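Local coordinates for peruvianin-I (Thevetia peruviana, PDB 6ORM), which acts as a cysteine peptidase in the plant's latex, although its fold is that of the germin-like cupins, at residues S84-N90 and G132-V138. Sequence-based numbering, arbitrary orientation.
Sequences STQFRTN and GLMHFTV
Two antiparallel strands of the cupin beta-barrel fold, 87-89 and 135-138, form a hydrogen-bonded pair here: R88 N to H135 O and H135 N to R88 O are both 2.8 Å. By family comparison, H135 probably keeps a metal-binding histidine position of germins, whereas R88 and N90 stand where germins have two others.

S84 is bridged to V138 but R88 to H135, so the register shifts by one between them, around Q86. T85 OG1, between its backbone N and carbonyl carbon (chi1 62°), accepts a hydrogen bond from T137 N (2.8 Å) and donates to Q86 O, while T85 N bonds T137 O. R88 NE donates to T85 O (2.6 Å), on a lone pair in the carbonyl plane, linking R88 back across the irregular segment.

The H135 ring lies on the ladder's side away from F87, F136 and M134. R88 O stands 3.1 Å above its plane, displaced toward the rim. H135 ND1 donates almost in the ring plane to L133 O (3.0 Å), fixing the ring's rotation; a water joins that carbonyl to N90 N. N90 OD1 approaches H135 CE1 to 3.1 Å, amide and ring planes 23° apart. On the other side, F87 CE1 comes within 3.8 Å of F136 CD2, ring planes nearly perpendicular, and M134 SD makes an oblique Met-aromatic contact with F87.

Strand 159-162 flanks 87-89, whereas 104-109 pairs with 135-139 and supplies E106, which bonds T137 OG1; L133 packs on P91 of a second subunit.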
ATOM      1  N   SER A  84      15.502 -31.249  -6.821  1.00 47.21           N
ATOM      2  CA  SER A  84      14.247 -30.655  -6.395  1.00 46.67           C
ATOM      3  C   SER A  84      14.552 -29.542  -5.407  1.00 45.13           C
ATOM      4  O   SER A  84      15.637 -29.479  -4.823  1.00 46.07           O
ATOM      5  CB  SER A  84      13.302 -31.694  -5.778  1.00 48.05           C
ATOM      6  OG  SER A  84      13.446 -31.747  -4.373  1.00 48.91           O
ATOM      7  N   THR A  85      13.571 -28.666  -5.220  1.00 43.86           N
ATOM      8  CA  THR A  85      13.717 -27.510  -4.348  1.00 42.59           C
ATOM      9  C   THR A  85      13.389 -27.816  -2.897  1.00 43.32           C
ATOM     10  O   THR A  85      13.659 -26.974  -2.034  1.00 42.60           O
ATOM     11  CB  THR A  85      12.798 -26.378  -4.815  1.00 40.82           C
ATOM     12  OG1 THR A  85      11.437 -26.820  -4.737  1.00 40.04           O
ATOM     13  CG2 THR A  85      13.114 -25.987  -6.250  1.00 40.71           C
ATOM     14  N   GLN A  86      12.799 -28.984  -2.620  1.00 44.92           N
ATOM     15  CA  GLN A  86      12.151 -29.276  -1.346  1.00 45.69           C
ATOM     16  C   GLN A  86      10.960 -28.329  -1.228  1.00 43.17           C
ATOM     17  O   GLN A  86      10.635 -27.611  -2.181  1.00 42.22           O
ATOM     18  CB  GLN A  86      13.106 -29.132  -0.154  1.00 48.10           C
ATOM     19  CG  GLN A  86      14.522 -29.669  -0.396  1.00 50.77           C
ATOM     20  CD  GLN A  86      14.567 -31.152  -0.715  1.00 53.84           C
ATOM     21  OE1 GLN A  86      14.594 -31.991   0.182  1.00 55.38           O
ATOM     22  NE2 GLN A  86      14.591 -31.482  -2.002  1.00 54.93           N
ATOM     23  N   PHE A  87      10.256 -28.358  -0.104  1.00 43.00           N
ATOM     24  CA  PHE A  87       9.125 -27.460   0.092  1.00 42.02           C
ATOM     25  C   PHE A  87       9.621 -26.102   0.575  1.00 41.27           C
ATOM     26  O   PHE A  87      10.330 -26.012   1.581  1.00 42.21           O
ATOM     27  CB  PHE A  87       8.132 -28.071   1.077  1.00 42.39           C
ATOM     28  CG  PHE A  87       7.574 -29.388   0.617  1.00 44.07           C
ATOM     29  CD1 PHE A  87       6.723 -29.449  -0.476  1.00 44.14           C
ATOM     30  CD2 PHE A  87       7.910 -30.563   1.265  1.00 46.27           C
ATOM     31  CE1 PHE A  87       6.207 -30.658  -0.906  1.00 45.48           C
ATOM     32  CE2 PHE A  87       7.395 -31.776   0.843  1.00 47.25           C
ATOM     33  CZ  PHE A  87       6.544 -31.824  -0.248  1.00 46.83           C
ATOM     34  N   ARG A  88       9.238 -25.043  -0.140  1.00 38.84           N
ATOM     35  CA  ARG A  88       9.757 -23.712   0.132  1.00 39.00           C
ATOM     36  C   ARG A  88       8.629 -22.690   0.102  1.00 37.86           C
ATOM     37  O   ARG A  88       7.556 -22.930  -0.458  1.00 38.00           O
ATOM     38  CB  ARG A  88      10.852 -23.324  -0.876  1.00 39.31           C
ATOM     39  CG  ARG A  88      12.161 -24.079  -0.670  1.00 40.65           C
ATOM     40  CD  ARG A  88      13.267 -23.588  -1.593  1.00 40.60           C
ATOM     41  NE  ARG A  88      14.379 -24.533  -1.632  1.00 41.87           N
ATOM     42  CZ  ARG A  88      15.615 -24.253  -1.232  1.00 43.34           C
ATOM     43  NH1 ARG A  88      15.906 -23.041  -0.776  1.00 43.43           N
ATOM     44  NH2 ARG A  88      16.562 -25.179  -1.294  1.00 44.31           N
ATOM     45  N   THR A  89       8.893 -21.539   0.720  1.00 36.43           N
ATOM     46  CA  THR A  89       8.013 -20.385   0.651  1.00 35.31           C
ATOM     47  C   THR A  89       8.809 -19.149   0.253  1.00 35.74           C
ATOM     48  O   THR A  89      10.017 -19.062   0.488  1.00 36.04           O
ATOM     49  CB  THR A  89       7.309 -20.101   1.993  1.00 34.60           C
ATOM     50  OG1 THR A  89       8.284 -19.741   2.982  1.00 33.88           O
ATOM     51  CG2 THR A  89       6.516 -21.317   2.464  1.00 34.01           C
ATOM     52  N   ASN A  90       8.109 -18.199  -0.363  1.00 34.51           N
ATOM     53  CA  ASN A  90       8.593 -16.833  -0.524  1.00 35.17           C
ATOM     54  C   ASN A  90       7.712 -15.943   0.342  1.00 34.63           C
ATOM     55  O   ASN A  90       6.626 -15.531  -0.095  1.00 34.60           O
ATOM     56  CB  ASN A  90       8.546 -16.393  -1.989  1.00 36.42           C
ATOM     57  CG  ASN A  90       9.437 -17.240  -2.876  1.00 37.84           C
ATOM     58  OD1 ASN A  90       8.953 -17.993  -3.721  1.00 38.78           O
ATOM     59  ND2 ASN A  90      10.747 -17.126  -2.685  1.00 38.20           N
ATOM     60  N   GLY A 132       3.646 -16.263  -0.236  1.00 33.30           N
ATOM     61  CA  GLY A 132       3.796 -16.958   1.023  1.00 33.84           C
ATOM     62  C   GLY A 132       3.403 -18.417   1.015  1.00 34.64           C
ATOM     63  O   GLY A 132       3.618 -19.102   2.024  1.00 34.70           O
ATOM     64  N   LEU A 133       2.838 -18.918  -0.081  1.00 34.48           N
ATOM     65  CA  LEU A 133       2.297 -20.268  -0.093  1.00 34.67           C
ATOM     66  C   LEU A 133       3.397 -21.289  -0.355  1.00 34.47           C
ATOM     67  O   LEU A 133       4.302 -21.062  -1.164  1.00 33.99           O
ATOM     68  CB  LEU A 133       1.196 -20.398  -1.148  1.00 34.54           C
ATOM     69  CG  LEU A 133      -0.058 -19.550  -0.921  1.00 34.80           C
ATOM     70  CD1 LEU A 133      -1.203 -20.039  -1.800  1.00 35.26           C
ATOM     71  CD2 LEU A 133      -0.461 -19.555   0.552  1.00 34.96           C
ATOM     72  N   MET A 134       3.304 -22.415   0.346  1.00 34.71           N
ATOM     73  CA  MET A 134       4.266 -23.499   0.206  1.00 36.02           C
ATOM     74  C   MET A 134       4.265 -24.023  -1.224  1.00 35.86           C
ATOM     75  O   MET A 134       3.204 -24.248  -1.810  1.00 36.11           O
ATOM     76  CB  MET A 134       3.913 -24.617   1.191  1.00 37.88           C
ATOM     77  CG  MET A 134       4.844 -25.817   1.209  1.00 40.16           C
ATOM     78  SD  MET A 134       4.444 -26.896   2.600  1.00 42.67           S
ATOM     79  CE  MET A 134       2.707 -27.203   2.285  1.00 43.03           C
ATOM     80  N   HIS A 135       5.457 -24.208  -1.788  1.00 36.27           N
ATOM     81  CA  HIS A 135       5.580 -24.632  -3.174  1.00 36.78           C
ATOM     82  C   HIS A 135       6.830 -25.486  -3.338  1.00 37.56           C
ATOM     83  O   HIS A 135       7.633 -25.640  -2.414  1.00 37.38           O
ATOM     84  CB  HIS A 135       5.612 -23.431  -4.130  1.00 37.23           C
ATOM     85  CG  HIS A 135       6.758 -22.497  -3.894  1.00 36.64           C
ATOM     86  ND1 HIS A 135       6.682 -21.429  -3.025  1.00 37.16           N
ATOM     87  CD2 HIS A 135       8.006 -22.467  -4.418  1.00 37.64           C
ATOM     88  CE1 HIS A 135       7.834 -20.782  -3.024  1.00 36.59           C
ATOM     89  NE2 HIS A 135       8.653 -21.390  -3.863  1.00 37.62           N
ATOM     90  N   PHE A 136       6.989 -26.036  -4.541  1.00 37.81           N
ATOM     91  CA  PHE A 136       8.121 -26.898  -4.847  1.00 38.64           C
ATOM     92  C   PHE A 136       8.324 -26.948  -6.351  1.00 38.38           C
ATOM     93  O   PHE A 136       7.417 -26.649  -7.133  1.00 38.62           O
ATOM     94  CB  PHE A 136       7.916 -28.318  -4.304  1.00 39.88           C
ATOM     95  CG  PHE A 136       6.747 -29.039  -4.923  1.00 41.28           C
ATOM     96  CD1 PHE A 136       6.886 -29.728  -6.120  1.00 42.24           C
ATOM     97  CD2 PHE A 136       5.509 -29.033  -4.304  1.00 41.21           C
ATOM     98  CE1 PHE A 136       5.812 -30.383  -6.688  1.00 42.83           C
ATOM     99  CE2 PHE A 136       4.433 -29.690  -4.867  1.00 41.67           C
ATOM    100  CZ  PHE A 136       4.584 -30.366  -6.058  1.00 42.22           C
ATOM    101  N   THR A 137       9.529 -27.355  -6.741  1.00 39.34           N
ATOM    102  CA  THR A 137       9.845 -27.707  -8.116  1.00 39.53           C
ATOM    103  C   THR A 137      10.646 -28.999  -8.115  1.00 41.29           C
ATOM    104  O   THR A 137      11.555 -29.171  -7.298  1.00 41.71           O
ATOM    105  CB  THR A 137      10.649 -26.602  -8.818  1.00 39.31           C
ATOM    106  OG1 THR A 137      10.036 -25.328  -8.586  1.00 38.40           O
ATOM    107  CG2 THR A 137      10.712 -26.861 -10.308  1.00 39.55           C
ATOM    108  N   VAL A 138      10.294 -29.915  -9.017  1.00 41.58           N
ATOM    109  CA  VAL A 138      11.031 -31.159  -9.204  1.00 43.08           C
ATOM    110  C   VAL A 138      11.415 -31.271 -10.672  1.00 43.79           C
ATOM    111  O   VAL A 138      10.591 -31.027 -11.559  1.00 42.90           O
ATOM    112  CB  VAL A 138      10.214 -32.391  -8.757  1.00 44.01           C
ATOM    113  CG1 VAL A 138      11.017 -33.675  -8.965  1.00 45.24           C
ATOM    114  CG2 VAL A 138       9.791 -32.254  -7.300  1.00 43.75           C
TER
HETATM  115  O   HOH W   1       5.875 -18.781  -1.617  1.00 33.33           O